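Endoribonuclease YbeY (Aquifex aeolicus, PDB 1OZ9) probably acts as a zinc-dependent, single-strand-specific endoribonuclease in 16S rRNA 3'-end maturation and late-stage 70S ribosome quality control. Local coordinates at residues I25-W28 with A29-L33; R96-E100 with L101-L105; K19-K22 with D23-E26. All coordinates share one frame; numbering follows the deposited sequence.

Contact 1: I25-W28 with A29-L33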
# COMPACT_ATOMS: atom_id res chain seq x y z
N ILE A 25 1.70 -11.34 -0.01
CA ILE A 25 1.81 -9.92 0.17
C ILE A 25 3.21 -9.51 -0.27
O ILE A 25 3.39 -8.48 -0.95
CB ILE A 25 1.53 -9.53 1.64
CG1 ILE A 25 0.01 -9.64 1.93
CG2 ILE A 25 2.01 -8.13 1.92
CD1 ILE A 25 -0.28 -9.71 3.41
N GLU A 26 4.21 -10.29 0.13
CA GLU A 26 5.58 -9.95 -0.22
C GLU A 26 5.77 -9.92 -1.75
O GLU A 26 6.37 -8.97 -2.30
CB GLU A 26 6.57 -10.94 0.41
CG GLU A 26 7.95 -10.35 0.59
CD GLU A 26 8.95 -11.31 1.25
OE1 GLU A 26 8.57 -12.05 2.20
OE2 GLU A 26 10.12 -11.30 0.81
N LYS A 27 5.28 -10.97 -2.41
CA LYS A 27 5.34 -11.10 -3.87
C LYS A 27 4.62 -9.93 -4.60
O LYS A 27 5.21 -9.35 -5.52
CB LYS A 27 4.87 -12.48 -4.36
CG LYS A 27 4.44 -12.55 -5.87
CD LYS A 27 3.94 -13.95 -6.28
CE LYS A 27 2.87 -13.92 -7.42
NZ LYS A 27 3.33 -14.46 -8.75
N TRP A 28 3.38 -9.60 -4.21
CA TRP A 28 2.66 -8.47 -4.83
C TRP A 28 3.48 -7.19 -4.69
O TRP A 28 3.64 -6.44 -5.65
CB TRP A 28 1.30 -8.23 -4.16
CG TRP A 28 0.33 -9.32 -4.46
CD1 TRP A 28 0.26 -10.06 -5.59
CD2 TRP A 28 -0.70 -9.79 -3.61
NE1 TRP A 28 -0.79 -10.95 -5.52
CE2 TRP A 28 -1.38 -10.82 -4.29
CE3 TRP A 28 -1.13 -9.44 -2.33
CZ2 TRP A 28 -2.45 -11.51 -3.73
CZ3 TRP A 28 -2.20 -10.12 -1.79
CH2 TRP A 28 -2.84 -11.14 -2.49
N ALA A 29 4.00 -6.96 -3.49
CA ALA A 29 4.80 -5.77 -3.24
C ALA A 29 6.07 -5.76 -4.11
O ALA A 29 6.40 -4.72 -4.71
CB ALA A 29 5.13 -5.63 -1.77
N GLU A 30 6.77 -6.90 -4.18
CA GLU A 30 7.98 -6.99 -5.01
C GLU A 30 7.65 -6.80 -6.50
O GLU A 30 8.38 -6.10 -7.23
CB GLU A 30 8.73 -8.31 -4.79
CG GLU A 30 9.32 -8.42 -3.37
CD GLU A 30 10.03 -9.74 -3.14
OE1 GLU A 30 9.67 -10.73 -3.82
OE2 GLU A 30 10.95 -9.78 -2.29
N LEU A 31 6.54 -7.39 -6.95
CA LEU A 31 6.15 -7.24 -8.33
C LEU A 31 5.79 -5.78 -8.64
O LEU A 31 6.07 -5.30 -9.73
CB LEU A 31 4.98 -8.13 -8.70
CG LEU A 31 5.31 -9.62 -8.79
CD1 LEU A 31 4.01 -10.42 -8.94
CD2 LEU A 31 6.34 -9.95 -9.91
N ALA A 32 5.11 -5.12 -7.72
CA ALA A 32 4.74 -3.70 -7.92
C ALA A 32 6.01 -2.83 -8.01
O ALA A 32 6.12 -1.98 -8.90
CB ALA A 32 3.87 -3.21 -6.76
N LEU A 33 6.96 -3.04 -7.10
CA LEU A 33 8.20 -2.28 -7.13
C LEU A 33 8.94 -2.50 -8.42
O LEU A 33 9.46 -1.55 -9.03
CB LEU A 33 9.09 -2.56 -5.89
CG LEU A 33 8.54 -2.08 -4.55
CD1 LEU A 33 9.47 -2.51 -3.37
CD2 LEU A 33 8.26 -0.54 -4.45
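Trp-28, Ala-29, Lys-27 and Leu-31 meet within two turns of one continuous helix, 22-35. The contact is local, between residues up to four positions apart. The carbonyl of Trp-28 accepts the amide N of Ala-32, with Trp-28 O to Ala-32 N at 2.9 Å. Three residues earlier, Ala-29 N donates to Ile-25 O at 3.0 Å with an N-H...O angle of 164°. The methyl of Ala-29 lies near two carbonyls, 3.4 Å from Ile-25 O to Ala-29 CB and slightly farther from Glu-26 O. Trp-28 CG is anti to its own carbonyl carbon (chi1 -70°), and the indole goes to helix 105-120.

On another face, Lys-27 and Leu-31 cross obliquely. Leu-31 CD1 touches the aliphatic part of the lysine, 3.8 Å from Lys-27 CG. Leu-31 N also bonds to Lys-27 O, at 2.8 Å.

Glu-26 and Glu-30 run side by side and point the same way. Their carboxylate planes are turned 82° apart, and Glu-26 OE2 comes within 3.6 Å of Glu-30 OE2. Two charged groups this close would probably raise each other's pKa. Glu-30 CG also packs 3.2 Å from Glu-26 O, over the turn. An alanine in place of Glu-30 is likely to uncover that carbonyl oxygen and to leave the Glu-26 side chain without the chain that runs beside it.

The helix is the crossover of the beta-alpha-beta unit formed with strands 10-15 and 41-48. Ile-25 and Ala-29 pack on both strands, through Leu-15 and Val-11 on the first and Val-45 and Leu-43 on the second. Trp-28 and Ala-32 face helix 105-120, where the indole meets Glu-106, Lys-110 and Ile-113 and Ala-32 meets Ile-117.

Contact 2: R96-E100 with L101-L105; sequences RQARE and LGHSL
Leu-101 N closes the last regular turn on Gln-97 O at 2.7 Å, and the chain then leaves the helix at Gly-102, whose phi is positive (80°). Ala-98 O takes the next two amides. His-103 N binds it at 3.1 Å, and Gly-102 N makes a weak bond to it. Gly-102 N has a second weak bond, to Arg-99 O. At these backbone angles a CB would probably be pressed against Leu-101 O, which suits the glycine.

The methyl of Ala-98 lies against the backbone of the departing chain. Ala-98 CB lies 3.3 Å from His-103 O and 3.6 Å from Ser-104 O. His-103 CG sits between its backbone N and carbonyl carbon (chi1 55°), which brings the ring back beside the helix. Its CD2 is 4.1 Å from Ala-98 CA, and its NE2 is hydrogen-bonded to Glu-108. Leu-101 folds back along its own turn, with Leu-101 CG 3.4 Å from Gln-97 O.

The 6→1 bond to Ala-98 O, the weak 5→2 bond to Arg-99 O and the positive phi make a Schellman motif closing helix 91-101. Ser-104 follows as N-cap of helix 105-120, its OG accepting from Glu-107 N.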
# COMPACT_ATOMS: atom_id res chain seq x y z
N ARG A 96 -14.48 -5.59 4.64
CA ARG A 96 -15.78 -4.95 4.40
C ARG A 96 -15.86 -4.42 2.99
O ARG A 96 -16.91 -4.51 2.35
CB ARG A 96 -16.06 -3.80 5.37
CG ARG A 96 -16.38 -4.23 6.80
CD ARG A 96 -16.69 -3.06 7.74
NE ARG A 96 -16.08 -3.29 9.05
CZ ARG A 96 -15.04 -2.60 9.52
NH1 ARG A 96 -14.52 -1.61 8.82
NH2 ARG A 96 -14.54 -2.89 10.72
N GLN A 97 -14.77 -3.84 2.51
CA GLN A 97 -14.75 -3.28 1.17
C GLN A 97 -14.84 -4.40 0.15
O GLN A 97 -15.59 -4.31 -0.84
CB GLN A 97 -13.50 -2.39 0.93
CG GLN A 97 -13.64 -1.04 1.62
CD GLN A 97 -12.41 -0.13 1.55
OE1 GLN A 97 -11.40 -0.43 0.88
NE2 GLN A 97 -12.50 0.99 2.24
N ALA A 98 -14.09 -5.46 0.39
CA ALA A 98 -14.13 -6.60 -0.50
C ALA A 98 -15.57 -7.10 -0.57
O ALA A 98 -16.06 -7.41 -1.65
CB ALA A 98 -13.20 -7.74 0.01
N ARG A 99 -16.26 -7.13 0.57
CA ARG A 99 -17.67 -7.57 0.61
C ARG A 99 -18.53 -6.61 -0.22
O ARG A 99 -19.34 -7.03 -1.04
CB ARG A 99 -18.17 -7.63 2.06
CG ARG A 99 -19.67 -7.92 2.23
CD ARG A 99 -20.13 -8.20 3.67
NE ARG A 99 -20.26 -6.98 4.47
CZ ARG A 99 -19.55 -6.71 5.57
NH1 ARG A 99 -18.67 -7.60 6.03
NH2 ARG A 99 -19.74 -5.57 6.23
N GLU A 100 -18.32 -5.31 -0.02
CA GLU A 100 -19.11 -4.30 -0.73
C GLU A 100 -18.82 -4.30 -2.23
O GLU A 100 -19.71 -4.09 -3.04
CB GLU A 100 -18.86 -2.91 -0.13
CG GLU A 100 -19.20 -2.87 1.36
CD GLU A 100 -18.75 -1.60 2.09
OE1 GLU A 100 -17.72 -0.97 1.73
OE2 GLU A 100 -19.46 -1.25 3.08
N LEU A 101 -17.58 -4.59 -2.60
CA LEU A 101 -17.21 -4.52 -4.01
C LEU A 101 -17.39 -5.81 -4.79
O LEU A 101 -17.31 -5.82 -6.02
CB LEU A 101 -15.78 -4.05 -4.15
CG LEU A 101 -15.57 -2.60 -3.73
CD1 LEU A 101 -14.08 -2.30 -3.62
CD2 LEU A 101 -16.30 -1.65 -4.71
N GLY A 102 -17.62 -6.90 -4.07
CA GLY A 102 -17.84 -8.17 -4.72
C GLY A 102 -16.58 -8.87 -5.18
O GLY A 102 -16.59 -9.57 -6.20
N HIS A 103 -15.48 -8.70 -4.45
CA HIS A 103 -14.28 -9.49 -4.76
C HIS A 103 -13.63 -10.09 -3.52
O HIS A 103 -14.08 -9.87 -2.42
CB HIS A 103 -13.25 -8.74 -5.64
CG HIS A 103 -12.79 -7.42 -5.10
ND1 HIS A 103 -12.97 -6.24 -5.80
CD2 HIS A 103 -12.11 -7.08 -3.98
CE1 HIS A 103 -12.43 -5.24 -5.13
NE2 HIS A 103 -11.91 -5.72 -4.01
N SER A 104 -12.56 -10.85 -3.71
CA SER A 104 -11.91 -11.51 -2.57
C SER A 104 -11.13 -10.56 -1.67
O SER A 104 -10.77 -9.46 -2.07
CB SER A 104 -11.01 -12.65 -3.06
OG SER A 104 -9.84 -12.13 -3.67
N LEU A 105 -10.88 -11.00 -0.45
CA LEU A 105 -10.02 -10.24 0.46
C LEU A 105 -8.62 -10.09 -0.15
O LEU A 105 -7.99 -9.01 -0.08
CB LEU A 105 -9.93 -10.92 1.82
CG LEU A 105 -8.90 -10.31 2.79
CD1 LEU A 105 -9.29 -8.90 3.10
CD2 LEU A 105 -8.88 -11.12 4.09

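Contact 3: K19-K22 with D23-E26; sequences KVRK and DKIE
Arg-21 O, at the N-cap position, receives the first amides of helix 22-35. Ile-25 N binds it at 3.2 Å with an N-H...O angle of 165°, while Lys-24 N makes a weak bond to it. Glu-26 N then bonds to Lys-22 O, so the regular pattern is set within one turn. Before it, Val-20 and Arg-21 have extended backbone angles.

The main side-chain feature is the salt bridge between Arg-21 and Asp-23. The arginine grips side-on, with one nitrogen to each oxygen. Arg-21 NH2 reaches Asp-23 OD2 at 2.9 Å, almost straight, and this oxygen lies in the guanidinium plane. Arg-21 NE reaches Asp-23 OD1 at 3.0 Å by a more bent bond, on the syn lone pair of that oxygen. The two planes are turned 44° apart, so the pair is not coplanar. Asp-23 CG lies between its backbone N and carbonyl carbon (chi1 60°), a position that turns the carboxylate back to the arginine.

Lys-24 covers one guanidinium face. Its CG sits over the centre, and Lys-24 CE is 3.5 Å from Arg-21 NH1. The ammonium NZ is also near, 3.7 Å from Arg-21 NH1, but it forms a salt bridge with Glu-106 of helix 105-120. On the buried side, Val-20 and Ile-25 cross at about a right angle, with Val-20 CG1 3.7 Å from Ile-25 CG1. Lys-22 runs alongside Glu-26, charged ends near but not touching.

The bridge ties the residue before the helix to its first turn. Asp-23 carries negative charge near the helix N-terminus, which probably suits the helix dipole. Asp-23 and Glu-106 probably offset the two close positive groups of Arg-21 and Lys-24.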
# COMPACT_ATOMS: atom_id res chain seq x y z
N LYS A 19 -5.02 -13.29 7.62
CA LYS A 19 -5.88 -14.05 6.72
C LYS A 19 -5.26 -14.22 5.33
O LYS A 19 -5.54 -15.21 4.65
CB LYS A 19 -7.28 -13.42 6.63
CG LYS A 19 -8.34 -14.45 6.54
CD LYS A 19 -9.72 -13.97 7.00
CE LYS A 19 -10.71 -15.11 6.78
NZ LYS A 19 -12.09 -15.00 7.35
N VAL A 20 -4.41 -13.28 4.95
CA VAL A 20 -3.70 -13.34 3.68
C VAL A 20 -2.24 -13.75 3.93
O VAL A 20 -1.55 -13.17 4.79
CB VAL A 20 -3.76 -11.98 2.96
CG1 VAL A 20 -2.89 -11.97 1.68
CG2 VAL A 20 -5.23 -11.59 2.66
N ARG A 21 -1.78 -14.73 3.18
CA ARG A 21 -0.43 -15.23 3.31
C ARG A 21 0.69 -14.19 3.19
O ARG A 21 0.67 -13.33 2.31
CB ARG A 21 -0.19 -16.36 2.30
CG ARG A 21 -0.88 -17.66 2.67
CD ARG A 21 -0.86 -18.71 1.58
NE ARG A 21 0.36 -18.70 0.76
CZ ARG A 21 0.40 -19.11 -0.52
NH1 ARG A 21 -0.71 -19.57 -1.12
NH2 ARG A 21 1.55 -19.06 -1.20
N LYS A 22 1.67 -14.29 4.07
CA LYS A 22 2.78 -13.35 4.07
C LYS A 22 3.54 -13.33 2.75
O LYS A 22 3.93 -12.27 2.26
CB LYS A 22 3.77 -13.68 5.23
CG LYS A 22 4.92 -12.63 5.32
CD LYS A 22 6.12 -13.21 6.08
CE LYS A 22 7.35 -12.25 6.10
NZ LYS A 22 8.45 -12.84 6.96
N ASP A 23 3.79 -14.53 2.21
CA ASP A 23 4.53 -14.62 0.95
C ASP A 23 3.78 -14.02 -0.23
O ASP A 23 4.40 -13.53 -1.18
CB ASP A 23 4.99 -16.06 0.66
CG ASP A 23 3.83 -17.06 0.53
OD1 ASP A 23 2.70 -16.83 1.02
OD2 ASP A 23 3.99 -18.15 -0.04
N LYS A 24 2.45 -14.03 -0.18
CA LYS A 24 1.68 -13.42 -1.27
C LYS A 24 1.80 -11.89 -1.21
O LYS A 24 1.95 -11.23 -2.24
CB LYS A 24 0.20 -13.83 -1.23
CG LYS A 24 -0.07 -15.18 -1.84
CD LYS A 24 -1.61 -15.46 -1.93
CE LYS A 24 -1.89 -16.72 -2.73
NZ LYS A 24 -3.27 -17.31 -2.54
N ILE A 25 1.70 -11.34 -0.01
CA ILE A 25 1.81 -9.92 0.17
C ILE A 25 3.21 -9.51 -0.27
O ILE A 25 3.39 -8.48 -0.95
CB ILE A 25 1.53 -9.53 1.64
CG1 ILE A 25 0.01 -9.64 1.93
CG2 ILE A 25 2.01 -8.13 1.92
CD1 ILE A 25 -0.28 -9.71 3.41
N GLU A 26 4.21 -10.29 0.13
CA GLU A 26 5.58 -9.95 -0.22
C GLU A 26 5.77 -9.92 -1.75
O GLU A 26 6.37 -8.97 -2.30
CB GLU A 26 6.57 -10.94 0.41
CG GLU A 26 7.95 -10.35 0.59
CD GLU A 26 8.95 -11.31 1.25
OE1 GLU A 26 8.57 -12.05 2.20
OE2 GLU A 26 10.12 -11.30 0.81

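Overall arrangement
Along the chain the order is contact 3, contact 1, contact 2. Contacts 3 and 1 share Ile-25 and Glu-26 on helix 22-35, with centres about 10 Å apart, and meet where Trp-28 packs on Val-20. Contact 2 joins helices 91-101 and 105-120. Its centre is about 21 Å from that of contact 1, without touching it, and about 17 Å from that of contact 3. Leu-105 packs on Lys-19 and Val-20 and so links contacts 2 and 3. Helix 105-120, which carries the predicted zinc ligands His-115 and His-119, is thus flanked at its start by the loop before helix 22-35 and along its length by that helix.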